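Local coordinates for protein peptidyl-prolyl cis-trans isomerase ([Pseudomonas syringae] pv. tomato str. DC3000, PDB 5XB0) that probably catalyses the cis-trans isomerisation of peptide bonds preceding proline, through the C-terminal FKBP-type domain of a longer protein, the piece held in this chain, at residues P72-L77 against L128-Q133; I101-A106 against D117-L122. One frame throughout, in Å; residues are numbered along the deposited sequence.

Following the chain from its N terminus, helix 6-21 and the first strands lead to strand 51-59 and then to residues 72-77, the first half of contact 1. Helix 82-87 and strand 96-101 come next. The chain enters contact 2 at residues 101-106, makes a ten-residue excursion without regular structure, and closes it at residues 117-122. Strand 122-132 then runs from contact 2 to the C terminus, where residues 128-133 complete contact 1. Contact 2 is thus nested inside the 50-residue loop that contact 1 spans. Their centres lie about 23 Å apart on opposite sides of the chain's centre: contact 2 closes the base of a loop, contact 1 joins two strands flanking 51-59.

Contact 1: residues P72-L77 against L128-Q133; sequences PQWFRL and LIAVSQ
On one face of the antiparallel FKBP sheet, Trp74 of strand 73-76 reaches to Ala130 and Ser132 at the end of strand 122-132. Both strands pair with strand 51-59, so they are second neighbours: the axes of segments 73-76 and 128-132 come within 8.8 Å at 45° between directions, and no hydrogen bond links them. Side chains must therefore bridge the distance, and the large indole does most of this. Its CG stands anti to the carbonyl carbon (chi1 -73°), and the six-membered ring reaches the last strand; the Trp74 side chain also touches Arg51 and Glu53 on the strand between.

The end of the ring does the touching. Trp74 CH2 lies 4.0 Å from Ala130 CB, which approaches obliquely, and the small methyl lets the indole come near the backbone. Between the two oblique neighbours, Val131 C meets the ring edge close to its plane, 3.9 Å from Trp74 CZ3; the CA-CB bond of Val131 points away, and its side chain touches Pro46 and Thr93. Ile129 and Ala130 both face Glu53 in a classic beta bulge, and both CB atoms are directed at segment 72-77. Ile129 CG1 lies 4.3 Å from Pro72 CB, a looser apolar contact just ahead of strand 73-76.

Ser132 offers both an apolar and a polar side. Its CB is 3.9 Å from Trp74 CH2, while OG sits 3.7 Å from Trp74 CZ3 and still has polar partners. Arg51 NH1 hydrogen-bonds to this hydroxyl from the intervening strand. A torsion of 83° places OG between its own backbone N and carbonyl carbon, and the hydroxyl donates to the C-terminal carboxylate: Ser132 OG to Gln133 O, 2.9 Å.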
ATOM      1  N   PRO A  72      11.174 -12.048  -6.247  1.00 17.04           N
ATOM      2  CA  PRO A  72      10.890 -11.772  -4.835  1.00 18.17           C
ATOM      3  C   PRO A  72      11.979 -10.889  -4.236  1.00 16.61           C
ATOM      4  O   PRO A  72      13.162 -11.105  -4.514  1.00 19.65           O
ATOM      5  CB  PRO A  72      10.888 -13.158  -4.191  1.00 23.68           C
ATOM      6  CG  PRO A  72      10.532 -14.076  -5.294  1.00 20.40           C
ATOM      7  CD  PRO A  72      11.185 -13.497  -6.528  1.00 20.11           C
ATOM      8  N   GLN A  73      11.569  -9.891  -3.466  1.00 16.00           N
ATOM      9  CA  GLN A  73      12.471  -8.835  -3.032  1.00 16.44           C
ATOM     10  C   GLN A  73      12.341  -8.589  -1.534  1.00 14.83           C
ATOM     11  O   GLN A  73      11.227  -8.483  -1.033  1.00 16.16           O
ATOM     12  CB  GLN A  73      12.158  -7.555  -3.811  1.00 19.55           C
ATOM     13  CG  GLN A  73      13.105  -6.426  -3.568  1.00 23.84           C
ATOM     14  CD  GLN A  73      12.971  -5.331  -4.604  1.00 24.50           C
ATOM     15  OE1 GLN A  73      12.101  -5.383  -5.487  1.00 21.47           O
ATOM     16  NE2 GLN A  73      13.837  -4.327  -4.507  1.00 23.44           N
ATOM     17  N   TRP A  74      13.477  -8.485  -0.839  1.00 16.38           N
ATOM     18  CA  TRP A  74      13.509  -8.182   0.598  1.00 16.23           C
ATOM     19  C   TRP A  74      13.458  -6.686   0.892  1.00 16.73           C
ATOM     20  O   TRP A  74      14.173  -5.893   0.258  1.00 18.86           O
ATOM     21  CB  TRP A  74      14.771  -8.761   1.247  1.00 18.73           C
ATOM     22  CG  TRP A  74      14.762 -10.248   1.412  1.00 18.79           C
ATOM     23  CD1 TRP A  74      15.381 -11.167   0.616  1.00 23.33           C
ATOM     24  CD2 TRP A  74      14.104 -10.990   2.446  1.00 16.38           C
ATOM     25  NE1 TRP A  74      15.149 -12.434   1.090  1.00 22.60           N
ATOM     26  CE2 TRP A  74      14.374 -12.353   2.219  1.00 17.91           C
ATOM     27  CE3 TRP A  74      13.312 -10.635   3.540  1.00 17.05           C
ATOM     28  CZ2 TRP A  74      13.865 -13.365   3.034  1.00 19.67           C
ATOM     29  CZ3 TRP A  74      12.822 -11.645   4.365  1.00 19.05           C
ATOM     30  CH2 TRP A  74      13.098 -12.990   4.100  1.00 20.63           C
ATOM     31  N   PHE A  75      12.627  -6.317   1.868  1.00 15.32           N
ATOM     32  CA  PHE A  75      12.540  -4.938   2.375  1.00 14.27           C
ATOM     33  C   PHE A  75      12.518  -4.928   3.900  1.00 16.12           C
ATOM     34  O   PHE A  75      11.913  -5.798   4.518  1.00 15.67           O
ATOM     35  CB  PHE A  75      11.276  -4.241   1.874  1.00 14.73           C
ATOM     36  CG  PHE A  75      11.223  -4.051   0.398  1.00 16.35           C
ATOM     37  CD1 PHE A  75      11.997  -3.075  -0.217  1.00 20.88           C
ATOM     38  CD2 PHE A  75      10.391  -4.832  -0.383  1.00 16.08           C
ATOM     39  CE1 PHE A  75      11.935  -2.890  -1.584  1.00 23.62           C
ATOM     40  CE2 PHE A  75      10.328  -4.649  -1.752  1.00 19.29           C
ATOM     41  CZ  PHE A  75      11.103  -3.676  -2.353  1.00 20.18           C
ATOM     42  N   ARG A  76      13.153  -3.930   4.506  1.00 14.52           N
ATOM     43  CA  ARG A  76      12.982  -3.681   5.936  1.00 15.23           C
ATOM     44  C   ARG A  76      11.683  -2.931   6.172  1.00 16.22           C
ATOM     45  O   ARG A  76      11.447  -1.888   5.554  1.00 16.22           O
ATOM     46  CB  ARG A  76      14.158  -2.874   6.497  1.00 18.07           C
ATOM     47  CG  ARG A  76      15.429  -3.663   6.604  1.00 21.70           C
ATOM     48  CD  ARG A  76      16.573  -2.818   7.114  1.00 25.82           C
ATOM     49  NE  ARG A  76      16.279  -2.228   8.416  1.00 26.95           N
ATOM     50  CZ  ARG A  76      17.197  -2.003   9.350  1.00 41.90           C
ATOM     51  NH1 ARG A  76      18.464  -2.334   9.127  1.00 42.83           N
ATOM     52  NH2 ARG A  76      16.850  -1.459  10.507  1.00 36.33           N
ATOM     53  N   LEU A  77      10.837  -3.452   7.054  1.00 16.72           N
ATOM     54  CA  LEU A  77       9.576  -2.769   7.356  1.00 18.54           C
ATOM     55  C   LEU A  77       9.785  -1.382   7.963  1.00 20.20           C
ATOM     56  O   LEU A  77       8.931  -0.506   7.809  1.00 22.88           O
ATOM     57  CB  LEU A  77       8.716  -3.614   8.297  1.00 20.73           C
ATOM     58  CG  LEU A  77       7.880  -4.698   7.624  1.00 19.97           C
ATOM     59  CD1 LEU A  77       6.822  -5.194   8.589  1.00 16.55           C
ATOM     60  CD2 LEU A  77       7.236  -4.193   6.334  1.00 17.84           C
ATOM     61  N   LEU A 128       3.163 -12.173  -0.001  1.00 12.35           N
ATOM     62  CA  LEU A 128       4.198 -12.285   1.020  1.00 13.55           C
ATOM     63  C   LEU A 128       4.851 -13.672   0.933  1.00 15.07           C
ATOM     64  O   LEU A 128       4.231 -14.693   1.233  1.00 15.23           O
ATOM     65  CB  LEU A 128       3.615 -12.025   2.410  1.00 13.20           C
ATOM     66  CG  LEU A 128       4.632 -12.014   3.549  1.00 13.36           C
ATOM     67  CD1 LEU A 128       5.717 -10.928   3.385  1.00 15.51           C
ATOM     68  CD2 LEU A 128       3.917 -11.835   4.865  1.00 12.91           C
ATOM     69  N   ILE A 129       6.108 -13.696   0.513  1.00 13.56           N
ATOM     70  CA  ILE A 129       6.812 -14.945   0.248  1.00 15.04           C
ATOM     71  C   ILE A 129       7.501 -15.486   1.497  1.00 17.82           C
ATOM     72  O   ILE A 129       7.545 -16.702   1.728  1.00 18.19           O
ATOM     73  CB  ILE A 129       7.861 -14.748  -0.868  1.00 14.88           C
ATOM     74  CG1 ILE A 129       7.202 -14.172  -2.118  1.00 21.11           C
ATOM     75  CG2 ILE A 129       8.574 -16.054  -1.195  1.00 18.35           C
ATOM     76  CD1 ILE A 129       6.091 -15.023  -2.643  1.00 21.71           C
ATOM     77  N   ALA A 130       8.047 -14.571   2.294  1.00 16.20           N
ATOM     78  CA  ALA A 130       8.784 -14.933   3.494  1.00 16.37           C
ATOM     79  C   ALA A 130       8.951 -13.715   4.396  1.00 16.07           C
ATOM     80  O   ALA A 130       8.780 -12.577   3.973  1.00 17.00           O
ATOM     81  CB  ALA A 130      10.143 -15.513   3.137  1.00 17.86           C
ATOM     82  N   VAL A 131       9.259 -13.976   5.655  1.00 16.28           N
ATOM     83  CA  VAL A 131       9.597 -12.918   6.594  1.00 15.23           C
ATOM     84  C   VAL A 131      10.850 -13.328   7.340  1.00 19.99           C
ATOM     85  O   VAL A 131      11.207 -14.507   7.376  1.00 18.68           O
ATOM     86  CB  VAL A 131       8.465 -12.631   7.612  1.00 18.88           C
ATOM     87  CG1 VAL A 131       7.161 -12.235   6.891  1.00 17.01           C
ATOM     88  CG2 VAL A 131       8.257 -13.818   8.529  1.00 23.08           C
ATOM     89  N   SER A 132      11.514 -12.354   7.946  1.00 17.61           N
ATOM     90  CA  SER A 132      12.674 -12.640   8.776  1.00 18.03           C
ATOM     91  C   SER A 132      12.852 -11.520   9.775  1.00 25.91           C
ATOM     92  O   SER A 132      12.131 -10.508   9.732  1.00 21.36           O
ATOM     93  CB  SER A 132      13.943 -12.796   7.938  1.00 21.50           C
ATOM     94  OG  SER A 132      14.499 -11.533   7.642  1.00 29.76           O
ATOM     95  N   GLN A 133      13.797 -11.709  10.687  1.00 30.78           N
ATOM     96  CA  GLN A 133      14.179 -10.655  11.615  1.00 33.55           C
ATOM     97  C   GLN A 133      15.038  -9.624  10.894  1.00 32.53           C
ATOM     98  O   GLN A 133      15.517  -9.869   9.784  1.00 32.97           O
ATOM     99  CB  GLN A 133      14.932 -11.235  12.816  1.00 46.56           C
ATOM    100  CG  GLN A 133      14.171 -12.314  13.582  1.00 53.56           C
ATOM    101  CD  GLN A 133      12.927 -11.796  14.293  1.00 66.31           C
ATOM    102  OE1 GLN A 133      12.611 -10.605  14.249  1.00 70.16           O
ATOM    103  NE2 GLN A 133      12.217 -12.697  14.963  1.00 75.16           N
ATOM    104  OXT GLN A 133      15.270  -8.527  11.401  1.00 41.91           O
TER

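Contact 2: residues I101-A106 against D117-L122; sequences IPSDQA and DPFTPL
Leu122, Ser103 and Ile101 bury the most surface here. Ile101 and Leu122 form an antiparallel hydrogen-bonded pair, joined by two nearly straight bonds: Ile101 N to Leu122 O at 2.8 Å, and Leu122 N to Ile101 O at 2.9 Å. Ile101 O also receives a CA-H contact from Pro121 CA at 3.2 Å. Both residues of the pair put their branched apolar side chains on the same face of the sheet.

Past the pair, Pro102 O and Ser103 O accept bonds from Gln105 N and Ala106 N, tightening the chain into a short 3-10 turn. That turn carries Ala106 back to Leu122, with Ala106 CB 3.6 Å from Leu122 CD1; a bare methyl suits so close an approach. The pair thus marks the foot of the loop joining strands 96-101 and 122-132, a loop that in FKBP domains borders the proline-binding pocket. A bound L(+)-tartaric acid (TLA), probably from the crystallisation liquor, is about 5 Å from the side chain of Leu122.

Ser103 is small enough to nestle against the opposing backbone: its CB rests 3.5 Å from Thr120 N. Its OG approaches Phe119 CA to 3.4 Å and meets the edge of the Phe119 ring near CD1, while its hydrogen bond to Glu13 OE2 satisfies the buried hydroxyl. The Phe119 side chain packs on Leu10 of helix 6-21. Pro121 packs on Phe16 and Met17 of that helix. Beyond Phe119, Thr120 OG1 donates to Asp117 O at 2.8 Å, from above the carbonyl plane.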
ATOM      1  N   ILE A 101      -3.666   2.482   0.070  1.00 12.44           N
ATOM      2  CA  ILE A 101      -2.949   3.241   1.090  1.00 12.17           C
ATOM      3  C   ILE A 101      -3.175   4.730   0.868  1.00 12.09           C
ATOM      4  O   ILE A 101      -2.864   5.252  -0.212  1.00 14.40           O
ATOM      5  CB  ILE A 101      -1.435   2.896   1.046  1.00 14.49           C
ATOM      6  CG1 ILE A 101      -1.264   1.378   1.231  1.00 14.71           C
ATOM      7  CG2 ILE A 101      -0.654   3.674   2.092  1.00 12.66           C
ATOM      8  CD1 ILE A 101       0.162   0.892   1.139  1.00 17.94           C
ATOM      9  N   PRO A 102      -3.727   5.425   1.879  1.00 13.71           N
ATOM     10  CA  PRO A 102      -3.926   6.877   1.742  1.00 13.28           C
ATOM     11  C   PRO A 102      -2.607   7.597   1.590  1.00 13.62           C
ATOM     12  O   PRO A 102      -1.572   7.095   2.048  1.00 15.12           O
ATOM     13  CB  PRO A 102      -4.632   7.280   3.049  1.00 15.64           C
ATOM     14  CG  PRO A 102      -4.262   6.217   4.017  1.00 18.36           C
ATOM     15  CD  PRO A 102      -4.105   4.936   3.216  1.00 13.73           C
ATOM     16  N   SER A 103      -2.630   8.750   0.929  1.00 16.43           N
ATOM     17  CA  SER A 103      -1.372   9.405   0.607  1.00 14.56           C
ATOM     18  C   SER A 103      -0.608   9.763   1.870  1.00 11.99           C
ATOM     19  O   SER A 103       0.625   9.777   1.840  1.00 15.05           O
ATOM     20  CB  SER A 103      -1.582  10.649  -0.266  1.00 16.52           C
ATOM     21  OG  SER A 103      -2.133  11.727   0.463  1.00 17.81           O
ATOM     22  N   ASP A 104      -1.293  10.007   2.995  1.00 14.51           N
ATOM     23  CA  ASP A 104      -0.531  10.380   4.191  1.00 14.04           C
ATOM     24  C   ASP A 104       0.202   9.176   4.807  1.00 14.96           C
ATOM     25  O   ASP A 104       0.976   9.330   5.750  1.00 18.94           O
ATOM     26  CB  ASP A 104      -1.405  11.114   5.240  1.00 15.90           C
ATOM     27  CG  ASP A 104      -2.574  10.295   5.777  1.00 20.28           C
ATOM     28  OD1 ASP A 104      -2.570   9.057   5.692  1.00 21.10           O
ATOM     29  OD2 ASP A 104      -3.502  10.932   6.345  1.00 22.15           O
ATOM     30  N   GLN A 105      -0.006   7.990   4.236  1.00 13.68           N
ATOM     31  CA  GLN A 105       0.749   6.808   4.634  1.00 12.73           C
ATOM     32  C   GLN A 105       1.636   6.326   3.489  1.00 13.53           C
ATOM     33  O   GLN A 105       2.180   5.220   3.526  1.00 15.79           O
ATOM     34  CB  GLN A 105      -0.208   5.700   5.091  1.00 13.91           C
ATOM     35  CG  GLN A 105      -0.866   5.991   6.414  1.00 16.18           C
ATOM     36  CD  GLN A 105       0.119   5.832   7.557  1.00 19.84           C
ATOM     37  OE1 GLN A 105       0.932   4.910   7.552  1.00 23.97           O
ATOM     38  NE2 GLN A 105       0.068   6.726   8.516  1.00 27.29           N
ATOM     39  N   ALA A 106       1.781   7.174   2.478  1.00 15.21           N
ATOM     40  CA  ALA A 106       2.593   6.874   1.303  1.00 14.65           C
ATOM     41  C   ALA A 106       3.523   8.067   1.048  1.00 16.82           C
ATOM     42  O   ALA A 106       4.391   8.354   1.884  1.00 15.66           O
ATOM     43  CB  ALA A 106       1.711   6.584   0.112  1.00 15.59           C
ATOM     44  N   ASP A 117       2.092  12.254  -8.035  1.00 18.90           N
ATOM     45  CA  ASP A 117       1.634  13.590  -7.677  1.00 17.86           C
ATOM     46  C   ASP A 117       1.387  13.695  -6.175  1.00 17.29           C
ATOM     47  O   ASP A 117       1.187  12.685  -5.497  1.00 16.00           O
ATOM     48  CB  ASP A 117       0.347  13.943  -8.429  1.00 18.65           C
ATOM     49  CG  ASP A 117       0.563  14.123  -9.919  1.00 27.35           C
ATOM     50  OD1 ASP A 117       1.713  14.365 -10.331  1.00 27.28           O
ATOM     51  OD2 ASP A 117      -0.428  14.023 -10.668  1.00 26.74           O
ATOM     52  N   PRO A 118       1.403  14.920  -5.645  1.00 18.11           N
ATOM     53  CA  PRO A 118       0.912  15.148  -4.285  1.00 17.10           C
ATOM     54  C   PRO A 118      -0.468  14.527  -4.070  1.00 14.24           C
ATOM     55  O   PRO A 118      -1.280  14.507  -4.996  1.00 16.89           O
ATOM     56  CB  PRO A 118       0.846  16.680  -4.196  1.00 18.52           C
ATOM     57  CG  PRO A 118       1.951  17.128  -5.122  1.00 19.83           C
ATOM     58  CD  PRO A 118       1.899  16.159  -6.268  1.00 20.91           C
ATOM     59  N   PHE A 119      -0.708  14.002  -2.871  1.00 14.83           N
ATOM     60  CA  PHE A 119      -2.033  13.552  -2.451  1.00 15.83           C
ATOM     61  C   PHE A 119      -2.575  12.426  -3.316  1.00 14.75           C
ATOM     62  O   PHE A 119      -3.760  12.390  -3.648  1.00 17.29           O
ATOM     63  CB  PHE A 119      -3.008  14.736  -2.434  1.00 16.96           C
ATOM     64  CG  PHE A 119      -2.496  15.901  -1.645  1.00 16.51           C
ATOM     65  CD1 PHE A 119      -2.233  15.755  -0.298  1.00 17.44           C
ATOM     66  CD2 PHE A 119      -2.222  17.110  -2.253  1.00 16.27           C
ATOM     67  CE1 PHE A 119      -1.736  16.818   0.439  1.00 19.50           C
ATOM     68  CE2 PHE A 119      -1.729  18.185  -1.520  1.00 18.06           C
ATOM     69  CZ  PHE A 119      -1.489  18.037  -0.174  1.00 16.40           C
ATOM     70  N   THR A 120      -1.696  11.487  -3.643  1.00 13.07           N
ATOM     71  CA  THR A 120      -2.088  10.328  -4.436  1.00 16.67           C
ATOM     72  C   THR A 120      -2.147   9.069  -3.571  1.00 14.13           C
ATOM     73  O   THR A 120      -1.113   8.574  -3.114  1.00 17.21           O
ATOM     74  CB  THR A 120      -1.114  10.100  -5.592  1.00 13.97           C
ATOM     75  OG1 THR A 120      -1.042  11.282  -6.397  1.00 16.21           O
ATOM     76  CG2 THR A 120      -1.562   8.943  -6.462  1.00 15.26           C
ATOM     77  N   PRO A 121      -3.358   8.543  -3.337  1.00 14.10           N
ATOM     78  CA  PRO A 121      -3.446   7.217  -2.715  1.00 13.34           C
ATOM     79  C   PRO A 121      -2.855   6.148  -3.638  1.00 16.56           C
ATOM     80  O   PRO A 121      -2.889   6.308  -4.854  1.00 15.51           O
ATOM     81  CB  PRO A 121      -4.950   7.020  -2.505  1.00 17.13           C
ATOM     82  CG  PRO A 121      -5.602   7.922  -3.512  1.00 20.33           C
ATOM     83  CD  PRO A 121      -4.664   9.065  -3.774  1.00 15.53           C
ATOM     84  N   LEU A 122      -2.296   5.089  -3.068  1.00 14.14           N
ATOM     85  CA  LEU A 122      -1.624   4.063  -3.868  1.00 14.85           C
ATOM     86  C   LEU A 122      -2.313   2.719  -3.712  1.00 16.67           C
ATOM     87  O   LEU A 122      -2.795   2.392  -2.630  1.00 16.35           O
ATOM     88  CB  LEU A 122      -0.157   3.938  -3.458  1.00 13.88           C
ATOM     89  CG  LEU A 122       0.668   5.228  -3.517  1.00 13.63           C
ATOM     90  CD1 LEU A 122       2.112   4.953  -3.101  1.00 15.59           C
ATOM     91  CD2 LEU A 122       0.606   5.805  -4.929  1.00 18.67           C
TER